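Local structure of putative transcription factor (Chaetomium thermophilum, 5D5W) at residues Ala53-Val56 / Arg57-Lys61; Thr39-Ile42 / Leu43-Phe47. The protein binds heat-shock-element DNA through its HSF-type domain and probably controls gene expression in response to osmotic and oxidative stress. All coordinates share one frame; numbering follows the deposited sequence.

How the interactions relate
Interaction 2 (39-42 with 43-47) comes first in the chain, on helix 35-46, and interaction 1 (53-56 with 57-61) lies on the next helix, 52-61; the two are the helices of the DNA-binding helix-turn-helix. Interaction 1 is largely buried, with an apolar side in the domain core and a polar side against the DNA, and its four main-chain bonds follow a regular pattern. Interaction 2 is only partly buried: a proline interrupts its main-chain bonding, carbon atoms cover several of the carbonyls, and one carbonyl, that of I42, takes two amides and an imidazole edge. The helices meet directly where F55 CD1 of interaction 1 packs 3.7 Å from L43 CD2 of interaction 2.

Interaction 1 (Ala53-Val56 / Arg57-Lys61); sequences ASFV and RQLNK. With nucleotides of chain A; nucleotides of chain C.
F55 and L59 sit one helical turn apart and make the apolar half of this contact. L59 CD1 lies over one face of the phenyl ring near its CE2 corner, 3.4 Å from F55 CE2, with L59 CG higher above the same face. The ring is in place because CG of F55 stands anti to the backbone N (chi1 179°). Both side chains continue into the domain core, where L8 of helix 3-12 touches each of them and F38 meets the F55 ring edge-to-face.

The main chain is regular alpha helix: the amides of R57, Q58, L59 and N60 each bond the carbonyl four residues back. N60 N to V56 O, at 3.0 Å, is the straightest of the four.

Helix 52-61 is the recognition helix of the HSF-type helix-turn-helix, and its other side meets the DNA. On one strand, S54 OG donates to OP2 of DT4 of chain C at 2.6 Å. On the other, N60 ND2 donates to OP2 of DT6 of chain A at 3.1 Å and also binds the carbonyl of F64, so two acceptors hold the amide and fix its rotation. N60 OD1 then faces C6 of the same thymidine, with V56 CG1 alongside.

R57 reads bases between these two phosphate anchors. Its chain bends at chi2 (81°), which carries the guanidinium over DA7 of chain A; C8 of that adenine lies 3.4 Å below the centre of the flat group. NE of R57 donates to O6 of a guanine base. The aliphatic stem is used too: R57 CB packs 3.7 Å from C7, the methyl of DT4 of chain C.

Interaction 2 (Thr39-Ile42 / Leu43-Phe47); sequences TKTI and LPKHF
I42 O is gripped from several directions by the next turn. H46 N bonds it at 3.2 Å, nearly along the C=O axis, and K45 N adds a weak bond at 3.0 Å, bent to 123°. The imidazole of H46 also brings its edge up, with CD2 3.3 Å from I42 O and the carbonyl oxygen in the ring plane. NE2, the ring atom next to CD2, is hydrogen-bonded to the hydroxyl of Y17, which helps fix the turn of the ring.

P44 has no amide hydrogen, and the helix kinks there after a wider pi-type turn at 39-42. Carbon fills the place of the missing bonds: P44 CG sits 3.2 Å from K40 O, and L43 CB touches T39 O. This irregular helix, 35-46, is the one that precedes the recognition helix in the HSF-type helix-turn-helix, and L43 packs on F55 of that second helix.

On the more exposed side K45 runs extended beside T41. Its CG lies 3.3 Å from T41 O, and NZ ends 3.8 Å from T41 CG2. K40 turns outward instead, making a salt bridge to D81 of the second subunit.

Interaction 1 (Ala53-Val56 / Arg57-Lys61)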
# COMPACT_ATOMS: atom_id res chain seq x y z
N ALA B 53 -3.17 2.64 -1.63
CA ALA B 53 -2.58 3.96 -1.49
C ALA B 53 -3.49 5.06 -2.03
O ALA B 53 -3.53 6.16 -1.47
CB ALA B 53 -1.23 4.01 -2.17
N SER B 54 -4.21 4.76 -3.10
CA SER B 54 -5.19 5.69 -3.67
C SER B 54 -6.43 5.85 -2.79
O SER B 54 -7.04 6.92 -2.74
CB SER B 54 -5.59 5.24 -5.07
OG SER B 54 -4.44 5.17 -5.90
N PHE B 55 -6.79 4.78 -2.08
CA PHE B 55 -7.85 4.85 -1.08
C PHE B 55 -7.42 5.73 0.06
O PHE B 55 -8.18 6.57 0.54
CB PHE B 55 -8.18 3.45 -0.55
CG PHE B 55 -9.25 3.42 0.50
CD1 PHE B 55 -10.55 3.74 0.19
CD2 PHE B 55 -8.94 3.07 1.80
CE1 PHE B 55 -11.54 3.71 1.15
CE2 PHE B 55 -9.93 3.03 2.77
CZ PHE B 55 -11.23 3.36 2.44
N VAL B 56 -6.19 5.54 0.52
CA VAL B 56 -5.64 6.35 1.58
C VAL B 56 -5.59 7.83 1.18
O VAL B 56 -5.97 8.69 1.96
CB VAL B 56 -4.24 5.86 1.98
CG1 VAL B 56 -3.52 6.89 2.86
CG2 VAL B 56 -4.34 4.52 2.70
N ARG B 57 -5.14 8.11 -0.04
CA ARG B 57 -5.03 9.49 -0.52
C ARG B 57 -6.37 10.20 -0.47
O ARG B 57 -6.44 11.33 -0.02
CB ARG B 57 -4.52 9.53 -1.96
CG ARG B 57 -4.32 10.95 -2.50
CD ARG B 57 -3.00 11.56 -2.05
NE ARG B 57 -2.92 12.99 -2.31
CZ ARG B 57 -3.50 13.94 -1.56
NH1 ARG B 57 -4.21 13.62 -0.49
NH2 ARG B 57 -3.36 15.22 -1.89
N GLN B 58 -7.42 9.55 -0.94
CA GLN B 58 -8.76 10.13 -0.89
C GLN B 58 -9.20 10.44 0.53
O GLN B 58 -9.89 11.42 0.78
CB GLN B 58 -9.79 9.17 -1.53
CG GLN B 58 -9.86 9.23 -3.05
CD GLN B 58 -10.56 10.48 -3.55
OE1 GLN B 58 -10.00 11.58 -3.52
NE2 GLN B 58 -11.79 10.32 -4.02
N LEU B 59 -8.84 9.58 1.47
CA LEU B 59 -9.20 9.79 2.85
C LEU B 59 -8.51 11.05 3.36
O LEU B 59 -9.16 11.88 3.98
CB LEU B 59 -8.88 8.55 3.70
CG LEU B 59 -9.73 7.29 3.45
CD1 LEU B 59 -9.05 6.05 4.00
CD2 LEU B 59 -11.13 7.40 4.05
N ASN B 60 -7.22 11.21 3.11
CA ASN B 60 -6.51 12.46 3.49
C ASN B 60 -6.98 13.69 2.71
O ASN B 60 -6.90 14.81 3.20
CB ASN B 60 -4.99 12.32 3.29
CG ASN B 60 -4.34 11.45 4.34
OD1 ASN B 60 -3.37 10.76 4.06
ND2 ASN B 60 -4.86 11.48 5.56
N LYS B 61 -7.48 13.49 1.50
CA LYS B 61 -7.97 14.57 0.65
C LYS B 61 -9.24 15.17 1.21
O LYS B 61 -9.44 16.37 1.14
CB LYS B 61 -8.22 14.07 -0.78
CG LYS B 61 -7.93 15.08 -1.87
CD LYS B 61 -8.05 14.45 -3.26
CE LYS B 61 -7.48 15.34 -4.36
NZ LYS B 61 -8.04 15.03 -5.72
P DA A 7 -3.22 16.77 4.61
OP1 DA A 7 -3.72 18.02 5.24
OP2 DA A 7 -4.20 15.75 4.15
O5' DA A 7 -2.27 17.15 3.40
C5' DA A 7 -0.99 17.77 3.66
C4' DA A 7 -0.25 18.04 2.38
O4' DA A 7 0.31 16.80 1.88
C3' DA A 7 -1.11 18.59 1.24
O3' DA A 7 -0.32 19.53 0.51
C2' DA A 7 -1.41 17.35 0.42
C1' DA A 7 -0.10 16.61 0.54
N9 DA A 7 -0.14 15.17 0.27
C8 DA A 7 -1.02 14.24 0.76
N7 DA A 7 -0.80 13.02 0.32
C5 DA A 7 0.31 13.17 -0.51
C6 DA A 7 1.03 12.25 -1.29
N6 DA A 7 0.75 10.94 -1.35
N1 DA A 7 2.08 12.72 -2.00
C2 DA A 7 2.37 14.02 -1.93
N3 DA A 7 1.75 14.99 -1.25
C4 DA A 7 0.72 14.49 -0.55
P DT A 6 -2.71 11.40 8.63
OP1 DT A 6 -3.48 12.19 9.63
OP2 DT A 6 -3.36 10.25 7.94
O5' DT A 6 -2.17 12.41 7.53
C5' DT A 6 -1.40 13.54 7.94
C4' DT A 6 -0.95 14.32 6.73
O4' DT A 6 0.00 13.52 6.00
C3' DT A 6 -2.07 14.66 5.73
O3' DT A 6 -2.21 16.08 5.65
C2' DT A 6 -1.60 14.04 4.42
C1' DT A 6 -0.12 13.84 4.64
N1 DT A 6 0.49 12.75 3.88
C2 DT A 6 1.53 13.04 3.03
O2 DT A 6 1.98 14.17 2.88
N3 DT A 6 2.04 11.96 2.36
C4 DT A 6 1.62 10.65 2.45
O4 DT A 6 2.18 9.79 1.78
C5 DT A 6 0.53 10.41 3.36
C7 DT A 6 0.01 9.02 3.52
C6 DT A 6 0.02 11.46 4.02
P DT C 4 -5.05 4.05 -9.54
OP1 DT C 4 -5.02 2.84 -10.39
OP2 DT C 4 -5.23 3.92 -8.07
O5' DT C 4 -3.72 4.87 -9.81
C5' DT C 4 -3.41 5.35 -11.14
C4' DT C 4 -2.14 6.17 -11.11
O4' DT C 4 -2.39 7.47 -10.52
C3' DT C 4 -1.00 5.54 -10.29
O3' DT C 4 0.17 5.52 -11.10
C2' DT C 4 -0.85 6.46 -9.09
C1' DT C 4 -1.32 7.79 -9.65
N1 DT C 4 -1.81 8.78 -8.67
C2 DT C 4 -1.43 10.10 -8.83
O2 DT C 4 -0.70 10.48 -9.73
N3 DT C 4 -1.93 10.95 -7.88
C4 DT C 4 -2.77 10.63 -6.83
O4 DT C 4 -3.16 11.51 -6.07
C5 DT C 4 -3.13 9.24 -6.73
C7 DT C 4 -4.01 8.80 -5.60
C6 DT C 4 -2.64 8.40 -7.64

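Interaction 2 (Thr39-Ile42 / Leu43-Phe47)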
# COMPACT_ATOMS: atom_id res chain seq x y z
N THR B 39 -8.42 -4.75 -0.55
CA THR B 39 -7.78 -4.13 -1.70
C THR B 39 -8.20 -4.83 -2.99
O THR B 39 -8.56 -4.17 -3.95
CB THR B 39 -6.24 -4.19 -1.56
OG1 THR B 39 -5.84 -3.39 -0.44
CG2 THR B 39 -5.56 -3.68 -2.79
N LYS B 40 -8.18 -6.15 -3.00
CA LYS B 40 -8.34 -6.88 -4.25
C LYS B 40 -9.81 -7.12 -4.60
O LYS B 40 -10.14 -7.24 -5.77
CB LYS B 40 -7.57 -8.20 -4.21
CG LYS B 40 -6.16 -8.11 -3.63
CD LYS B 40 -5.08 -7.76 -4.64
CE LYS B 40 -3.78 -7.39 -3.92
NZ LYS B 40 -2.55 -8.01 -4.51
N THR B 41 -10.69 -7.18 -3.60
CA THR B 41 -12.09 -7.57 -3.83
C THR B 41 -13.08 -6.43 -3.66
O THR B 41 -13.99 -6.26 -4.47
CB THR B 41 -12.51 -8.69 -2.85
OG1 THR B 41 -11.53 -9.73 -2.86
CG2 THR B 41 -13.87 -9.25 -3.23
N ILE B 42 -12.92 -5.65 -2.59
CA ILE B 42 -13.89 -4.62 -2.20
C ILE B 42 -13.58 -3.25 -2.81
O ILE B 42 -14.48 -2.57 -3.33
CB ILE B 42 -13.97 -4.52 -0.66
CG1 ILE B 42 -14.33 -5.89 -0.08
CG2 ILE B 42 -15.00 -3.49 -0.25
CD1 ILE B 42 -14.00 -6.06 1.38
N LEU B 43 -12.32 -2.84 -2.77
CA LEU B 43 -11.94 -1.58 -3.43
C LEU B 43 -12.47 -1.51 -4.85
O LEU B 43 -13.11 -0.53 -5.21
CB LEU B 43 -10.43 -1.36 -3.41
CG LEU B 43 -9.86 -0.60 -2.22
CD1 LEU B 43 -8.36 -0.40 -2.40
CD2 LEU B 43 -10.57 0.75 -2.05
N PRO B 44 -12.23 -2.55 -5.67
CA PRO B 44 -12.69 -2.48 -7.06
C PRO B 44 -14.20 -2.56 -7.24
O PRO B 44 -14.72 -2.15 -8.29
CB PRO B 44 -12.03 -3.70 -7.73
CG PRO B 44 -11.15 -4.33 -6.70
CD PRO B 44 -11.62 -3.85 -5.37
N LYS B 45 -14.91 -3.09 -6.24
CA LYS B 45 -16.37 -3.11 -6.27
C LYS B 45 -16.89 -1.68 -6.21
O LYS B 45 -17.77 -1.30 -6.99
CB LYS B 45 -16.95 -3.93 -5.12
CG LYS B 45 -17.05 -5.43 -5.38
CD LYS B 45 -17.54 -6.17 -4.15
CE LYS B 45 -17.29 -7.67 -4.25
NZ LYS B 45 -17.55 -8.35 -2.94
N HIS B 46 -16.34 -0.89 -5.29
CA HIS B 46 -16.84 0.45 -5.01
C HIS B 46 -16.10 1.57 -5.76
O HIS B 46 -16.67 2.64 -5.97
CB HIS B 46 -16.83 0.69 -3.50
CG HIS B 46 -17.69 -0.27 -2.73
ND1 HIS B 46 -18.90 0.09 -2.17
CD2 HIS B 46 -17.53 -1.58 -2.46
CE1 HIS B 46 -19.44 -0.96 -1.58
NE2 HIS B 46 -18.62 -1.99 -1.74
N PHE B 47 -14.86 1.34 -6.17
CA PHE B 47 -14.03 2.40 -6.74
C PHE B 47 -13.42 1.98 -8.07
O PHE B 47 -13.68 0.88 -8.55
CB PHE B 47 -12.97 2.81 -5.72
CG PHE B 47 -13.54 3.38 -4.45
CD1 PHE B 47 -14.02 4.69 -4.42
CD2 PHE B 47 -13.63 2.62 -3.30
CE1 PHE B 47 -14.56 5.22 -3.26
CE2 PHE B 47 -14.17 3.15 -2.14
CZ PHE B 47 -14.64 4.45 -2.12